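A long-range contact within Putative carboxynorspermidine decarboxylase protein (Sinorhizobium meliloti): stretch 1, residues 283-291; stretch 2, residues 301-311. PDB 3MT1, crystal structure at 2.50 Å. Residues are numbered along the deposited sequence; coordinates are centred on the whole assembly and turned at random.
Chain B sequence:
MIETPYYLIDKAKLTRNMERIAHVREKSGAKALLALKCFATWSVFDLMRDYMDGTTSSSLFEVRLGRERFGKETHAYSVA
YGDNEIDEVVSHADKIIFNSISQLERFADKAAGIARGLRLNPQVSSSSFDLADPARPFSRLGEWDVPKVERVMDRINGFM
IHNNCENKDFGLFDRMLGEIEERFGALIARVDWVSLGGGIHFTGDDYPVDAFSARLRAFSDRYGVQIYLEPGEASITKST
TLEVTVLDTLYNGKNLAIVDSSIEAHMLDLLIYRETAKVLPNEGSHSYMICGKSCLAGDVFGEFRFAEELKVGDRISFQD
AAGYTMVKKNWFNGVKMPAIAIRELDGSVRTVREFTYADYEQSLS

Stretch 1 283-291: EGSHSYMIC
Stretch 2 301-311: FGEFRFAEELK

The two stretches form an antiparallel β-ladder whose backbone hydrogen bonds are backed, on one face of the sheet, by a cluster of aromatic and aliphatic side chains. The strands run at 155° between their N-to-C directions, their axes approach to 4.5 Å, and together the stretches bury 933 Å².

The register is fixed most firmly by Tyr288 opposite Phe304, CA atoms 5.2 Å apart. Tyr288 N donates to Phe304 O at 2.8 Å and Phe304 N to Tyr288 O at 2.7 Å, both nearly straight. Next to it Met289, a selenomethionine, faces Glu303 as a non-hydrogen-bonded pair (CA to CA 4.2 Å); here the Glu303 CA lies 3.1 Å from Tyr288 O in a CA-H...O contact. Toward the end of stretch 1, Ile290 N donates to Gly302 O (3.0 Å, 173°), whereas Ile290 O accepts from Phe301 N (2.8 Å). The two bonds of Ile290 thus go to successive residues. Phe301, at phi/psi -75/-39, departs from extended geometry, and Gly302 follows at 158/165. In the other direction, His286 N donates to Phe306 O at 3.1 Å and Phe306 N to His286 O at 3.1 Å, the latter more bent at 139°.

Tyr288, His286, Ile290, Phe304 and Phe306 direct their side chains to the same face. Tyr288 (m, chi2 -101°) packs CB against Phe306 CE2 at 3.7 Å, their ring planes at 82° and centroids 5.7 Å apart. Its ring reaches the loop after the second strand: Leu310 (m, t) covers one face, with CD1 3.9 Å from the ring centroid, and Leu310 N donates to Tyr288 OH at 3.0 Å. One side chain therefore joins strand and loop by both polar and apolar contacts. Ile290 (m, chi2 101°) places CD1 at the edge of the Phe306 ring, 3.8 Å from Phe306 CZ. Phe304 and Phe306 are both m, with chi2 -75° and -86°. The His286 ring (m, chi2 88°) has Glu309 N over one face, 3.8 Å from ND1.

The face bearing Ser287, Met289, Glu303 and Arg305 is packed more lightly: Met289 CG (t, t) lies 4.2 Å from Glu303 CG (m, t), and Ser287 OG makes a weak bond of 3.4 Å to Phe304 O.

At Gly284 (110/180) the two stretches close to 3.9 Å between Gly284 CA and Ala307 CA. An ideal CB there would lie 2.1 Å from Phe306 O, so the close approach depends on glycine.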

ATOM      1  N   GLU B 283      24.864  -5.464  14.980  1.00 68.38           N
ATOM      2  CA  GLU B 283      25.914  -5.308  15.985  1.00 71.19           C
ATOM      3  C   GLU B 283      26.832  -4.150  15.675  1.00 70.94           C
ATOM      4  O   GLU B 283      26.831  -3.633  14.559  1.00 68.90           O
ATOM      5  CB  GLU B 283      26.742  -6.586  16.117  1.00 73.80           C
ATOM      6  CG  GLU B 283      26.016  -7.784  16.733  1.00 76.19           C
ATOM      7  CD  GLU B 283      25.500  -7.533  18.159  1.00 80.17           C
ATOM      8  OE1 GLU B 283      25.881  -6.508  18.781  1.00 81.72           O
ATOM      9  OE2 GLU B 283      24.698  -8.368  18.651  1.00 80.86           O
ATOM     10  N   GLY B 284      27.623  -3.765  16.668  1.00 73.00           N
ATOM     11  CA  GLY B 284      28.496  -2.616  16.561  1.00 73.35           C
ATOM     12  C   GLY B 284      27.995  -1.496  17.445  1.00 73.31           C
ATOM     13  O   GLY B 284      26.968  -1.627  18.118  1.00 73.00           O
ATOM     14  N   SER B 285      28.715  -0.382  17.438  1.00 73.80           N
ATOM     15  CA  SER B 285      28.383   0.726  18.322  1.00 74.21           C
ATOM     16  C   SER B 285      28.087   2.033  17.595  1.00 72.20           C
ATOM     17  O   SER B 285      28.375   3.109  18.117  1.00 73.77           O
ATOM     18  CB  SER B 285      29.499   0.919  19.358  1.00 78.51           C
ATOM     19  OG  SER B 285      30.766   0.979  18.729  1.00 78.55           O
ATOM     20  N   HIS B 286      27.522   1.941  16.391  1.00 69.09           N
ATOM     21  CA  HIS B 286      26.901   3.103  15.741  1.00 67.20           C
ATOM     22  C   HIS B 286      25.443   2.840  15.508  1.00 64.22           C
ATOM     23  O   HIS B 286      25.080   2.154  14.565  1.00 62.59           O
ATOM     24  CB  HIS B 286      27.599   3.474  14.437  1.00 66.24           C
ATOM     25  CG  HIS B 286      28.937   4.082  14.656  1.00 70.29           C
ATOM     26  ND1 HIS B 286      30.086   3.326  14.774  1.00 72.66           N
ATOM     27  CD2 HIS B 286      29.303   5.369  14.855  1.00 73.10           C
ATOM     28  CE1 HIS B 286      31.111   4.129  15.001  1.00 77.55           C
ATOM     29  NE2 HIS B 286      30.662   5.373  15.063  1.00 78.04           N
ATOM     30  N   SER B 287      24.612   3.388  16.378  1.00 64.59           N
ATOM     31  CA  SER B 287      23.186   3.150  16.321  1.00 62.93           C
ATOM     32  C   SER B 287      22.494   4.172  15.423  1.00 60.45           C
ATOM     33  O   SER B 287      22.590   5.392  15.636  1.00 61.71           O
ATOM     34  CB  SER B 287      22.574   3.105  17.731  1.00 65.14           C
ATOM     35  OG  SER B 287      21.650   2.024  17.838  1.00 66.14           O
ATOM     36  N   TYR B 288      21.815   3.649  14.406  1.00 57.37           N
ATOM     37  CA  TYR B 288      21.165   4.463  13.374  1.00 55.09           C
ATOM     38  C   TYR B 288      19.676   4.205  13.313  1.00 53.29           C
ATOM     39  O   TYR B 288      19.226   3.048  13.326  1.00 52.21           O
ATOM     40  CB  TYR B 288      21.757   4.200  11.988  1.00 52.95           C
ATOM     41  CG  TYR B 288      23.038   4.937  11.685  1.00 55.28           C
ATOM     42  CD1 TYR B 288      23.032   6.091  10.909  1.00 55.81           C
ATOM     43  CD2 TYR B 288      24.262   4.474  12.161  1.00 57.30           C
ATOM     44  CE1 TYR B 288      24.212   6.775  10.616  1.00 57.64           C
ATOM     45  CE2 TYR B 288      25.443   5.143  11.879  1.00 59.41           C
ATOM     46  CZ  TYR B 288      25.422   6.292  11.111  1.00 61.11           C
ATOM     47  OH  TYR B 288      26.612   6.959  10.838  1.00 62.90           O
HETATM   48  N   MSE B 289      18.913   5.287  13.250  1.00 53.19           N
HETATM   49  CA  MSE B 289      17.563   5.177  12.737  1.00 52.45           C
HETATM   50  C   MSE B 289      17.640   5.307  11.222  1.00 50.14           C
HETATM   51  O   MSE B 289      18.179   6.294  10.709  1.00 50.46           O
HETATM   52  CB  MSE B 289      16.640   6.231  13.329  1.00 53.56           C
HETATM   53  CG  MSE B 289      15.181   5.834  13.219  1.00 55.38           C
HETATM   54 SE   MSE B 289      14.014   7.283  13.781  0.75 65.08          SE
HETATM   55  CE  MSE B 289      12.598   6.247  14.685  1.00 65.62           C
ATOM     56  N   ILE B 290      17.149   4.291  10.518  1.00 47.99           N
ATOM     57  CA  ILE B 290      17.128   4.317   9.065  1.00 46.67           C
ATOM     58  C   ILE B 290      15.735   4.618   8.588  1.00 45.39           C
ATOM     59  O   ILE B 290      14.796   3.925   8.939  1.00 45.00           O
ATOM     60  CB  ILE B 290      17.596   2.986   8.422  1.00 46.47           C
ATOM     61  CG1 ILE B 290      18.943   2.537   8.998  1.00 48.41           C
ATOM     62  CG2 ILE B 290      17.685   3.122   6.895  1.00 44.07           C
ATOM     63  CD1 ILE B 290      18.796   1.444  10.042  1.00 51.03           C
ATOM     64  N   CYS B 291      15.611   5.646   7.768  1.00 45.49           N
ATOM     65  CA  CYS B 291      14.305   6.117   7.359  1.00 45.53           C
ATOM     66  C   CYS B 291      14.151   6.077   5.886  1.00 44.23           C
ATOM     67  O   CYS B 291      15.141   6.126   5.156  1.00 43.93           O
ATOM     68  CB  CYS B 291      14.106   7.552   7.782  1.00 47.11           C
ATOM     69  SG  CYS B 291      14.528   7.836   9.476  1.00 52.80           S
ATOM     70  N   PHE B 301      12.460   2.392   8.899  1.00 38.42           N
ATOM     71  CA  PHE B 301      12.691   0.968   8.805  1.00 37.25           C
ATOM     72  C   PHE B 301      12.979   0.311  10.136  1.00 39.20           C
ATOM     73  O   PHE B 301      12.538  -0.823  10.335  1.00 38.62           O
ATOM     74  CB  PHE B 301      13.827   0.657   7.845  1.00 36.04           C
ATOM     75  CG  PHE B 301      13.445   0.796   6.447  1.00 34.35           C
ATOM     76  CD1 PHE B 301      13.517   2.064   5.809  1.00 33.29           C
ATOM     77  CD2 PHE B 301      12.970  -0.307   5.736  1.00 32.27           C
ATOM     78  CE1 PHE B 301      13.122   2.229   4.497  1.00 30.95           C
ATOM     79  CE2 PHE B 301      12.595  -0.160   4.378  1.00 33.43           C
ATOM     80  CZ  PHE B 301      12.679   1.099   3.757  1.00 33.33           C
ATOM     81  N   GLY B 302      13.747   1.011  10.993  1.00 40.78           N
ATOM     82  CA  GLY B 302      14.212   0.536  12.307  1.00 43.68           C
ATOM     83  C   GLY B 302      15.457   1.235  12.885  1.00 45.58           C
ATOM     84  O   GLY B 302      16.162   1.956  12.180  1.00 44.76           O
ATOM     85  N   GLU B 303      15.713   1.044  14.183  1.00 48.71           N
ATOM     86  CA  GLU B 303      16.964   1.527  14.817  1.00 51.68           C
ATOM     87  C   GLU B 303      17.927   0.344  14.772  1.00 52.10           C
ATOM     88  O   GLU B 303      17.617  -0.731  15.293  1.00 53.00           O
ATOM     89  CB  GLU B 303      16.765   2.013  16.271  1.00 53.89           C
ATOM     90  CG  GLU B 303      15.762   3.165  16.463  1.00 58.08           C
ATOM     91  CD  GLU B 303      15.914   3.953  17.801  1.00 67.06           C
ATOM     92  OE1 GLU B 303      15.959   3.334  18.904  1.00 72.25           O
ATOM     93  OE2 GLU B 303      15.968   5.210  17.756  1.00 68.02           O
ATOM     94  N   PHE B 304      19.064   0.506  14.111  1.00 51.63           N
ATOM     95  CA  PHE B 304      19.990  -0.599  14.048  1.00 52.70           C
ATOM     96  C   PHE B 304      21.378  -0.257  14.513  1.00 55.55           C
ATOM     97  O   PHE B 304      21.761   0.899  14.604  1.00 55.90           O
ATOM     98  CB  PHE B 304      20.035  -1.196  12.649  1.00 50.79           C
ATOM     99  CG  PHE B 304      18.717  -1.705  12.186  1.00 48.78           C
ATOM    100  CD1 PHE B 304      18.212  -2.890  12.689  1.00 46.73           C
ATOM    101  CD2 PHE B 304      17.956  -0.972  11.276  1.00 45.15           C
ATOM    102  CE1 PHE B 304      16.987  -3.353  12.285  1.00 44.57           C
ATOM    103  CE2 PHE B 304      16.719  -1.432  10.868  1.00 43.05           C
ATOM    104  CZ  PHE B 304      16.233  -2.630  11.377  1.00 43.64           C
ATOM    105  N   ARG B 305      22.109  -1.306  14.852  1.00 58.38           N
ATOM    106  CA  ARG B 305      23.531  -1.228  15.100  1.00 61.22           C
ATOM    107  C   ARG B 305      24.310  -1.566  13.815  1.00 60.49           C
ATOM    108  O   ARG B 305      23.910  -2.422  13.003  1.00 58.60           O
ATOM    109  CB  ARG B 305      23.915  -2.140  16.269  1.00 63.79           C
ATOM    110  CG  ARG B 305      23.624  -1.543  17.619  1.00 67.11           C
ATOM    111  CD  ARG B 305      23.471  -2.603  18.693  1.00 71.83           C
ATOM    112  NE  ARG B 305      23.730  -2.043  20.017  1.00 77.66           N
ATOM    113  CZ  ARG B 305      23.067  -2.377  21.125  1.00 81.73           C
ATOM    114  NH1 ARG B 305      22.074  -3.266  21.074  1.00 81.37           N
ATOM    115  NH2 ARG B 305      23.385  -1.811  22.293  1.00 83.90           N
ATOM    116  N   PHE B 306      25.401  -0.830  13.646  1.00 62.13           N
ATOM    117  CA  PHE B 306      26.365  -1.018  12.586  1.00 62.65           C
ATOM    118  C   PHE B 306      27.726  -0.916  13.246  1.00 66.48           C
ATOM    119  O   PHE B 306      27.850  -0.376  14.352  1.00 67.66           O
ATOM    120  CB  PHE B 306      26.191   0.067  11.533  1.00 61.02           C
ATOM    121  CG  PHE B 306      24.832   0.058  10.883  1.00 57.97           C
ATOM    122  CD1 PHE B 306      24.581  -0.767   9.791  1.00 55.38           C
ATOM    123  CD2 PHE B 306      23.802   0.852  11.385  1.00 56.11           C
ATOM    124  CE1 PHE B 306      23.324  -0.797   9.195  1.00 53.90           C
ATOM    125  CE2 PHE B 306      22.549   0.831  10.801  1.00 54.76           C
ATOM    126  CZ  PHE B 306      22.300   0.007   9.704  1.00 52.86           C
ATOM    127  N   ALA B 307      28.744  -1.461  12.585  1.00 68.68           N
ATOM    128  CA  ALA B 307      30.094  -1.493  13.146  1.00 72.22           C
ATOM    129  C   ALA B 307      30.835  -0.195  12.799  1.00 73.29           C
ATOM    130  O   ALA B 307      31.616   0.318  13.610  1.00 75.55           O
ATOM    131  CB  ALA B 307      30.826  -2.691  12.625  1.00 73.54           C
ATOM    132  N   GLU B 308      30.550   0.335  11.599  1.00 71.65           N
ATOM    133  CA  GLU B 308      31.162   1.575  11.077  1.00 72.18           C
ATOM    134  C   GLU B 308      30.120   2.619  10.734  1.00 69.40           C
ATOM    135  O   GLU B 308      29.055   2.312  10.174  1.00 67.00           O
ATOM    136  CB  GLU B 308      31.983   1.331   9.799  1.00 72.70           C
ATOM    137  CG  GLU B 308      32.812   0.056   9.769  1.00 76.09           C
ATOM    138  CD  GLU B 308      32.000  -1.144   9.328  1.00 74.87           C
ATOM    139  OE1 GLU B 308      30.798  -0.957   9.030  1.00 73.28           O
ATOM    140  OE2 GLU B 308      32.557  -2.267   9.291  1.00 75.73           O
ATOM    141  N   GLU B 309      30.466   3.860  11.050  1.00 70.22           N
ATOM    142  CA  GLU B 309      29.763   5.041  10.582  1.00 68.30           C
ATOM    143  C   GLU B 309      29.271   4.884   9.134  1.00 65.23           C
ATOM    144  O   GLU B 309      30.053   4.533   8.235  1.00 66.42           O
ATOM    145  CB  GLU B 309      30.700   6.236  10.684  1.00 70.94           C
ATOM    146  CG  GLU B 309      30.002   7.557  10.852  1.00 72.27           C
ATOM    147  CD  GLU B 309      30.818   8.715  10.332  1.00 77.25           C
ATOM    148  OE1 GLU B 309      32.007   8.526   9.969  1.00 80.65           O
ATOM    149  OE2 GLU B 309      30.264   9.829  10.295  1.00 78.25           O
ATOM    150  N   LEU B 310      27.980   5.133   8.923  1.00 61.22           N
ATOM    151  CA  LEU B 310      27.379   5.035   7.599  1.00 58.06           C
ATOM    152  C   LEU B 310      27.635   6.274   6.752  1.00 57.80           C
ATOM    153  O   LEU B 310      27.529   7.411   7.234  1.00 58.48           O
ATOM    154  CB  LEU B 310      25.866   4.821   7.702  1.00 55.44           C
ATOM    155  CG  LEU B 310      25.326   3.493   8.196  1.00 54.03           C
ATOM    156  CD1 LEU B 310      23.809   3.570   8.153  1.00 50.06           C
ATOM    157  CD2 LEU B 310      25.854   2.313   7.363  1.00 50.90           C
ATOM    158  N   LYS B 311      27.946   6.046   5.484  1.00 56.64           N
ATOM    159  CA  LYS B 311      28.264   7.129   4.572  1.00 57.20           C
ATOM    160  C   LYS B 311      27.299   7.082   3.413  1.00 54.50           C
ATOM    161  O   LYS B 311      26.837   6.006   3.028  1.00 53.00           O
ATOM    162  CB  LYS B 311      29.699   6.997   4.026  1.00 59.87           C
ATOM    163  CG  LYS B 311      30.779   6.573   5.034  1.00 63.56           C
ATOM    164  CD  LYS B 311      31.803   5.638   4.337  1.00 68.04           C
ATOM    165  CE  LYS B 311      32.847   5.056   5.307  1.00 72.33           C
ATOM    166  NZ  LYS B 311      33.693   6.129   5.903  1.00 75.50           N
TER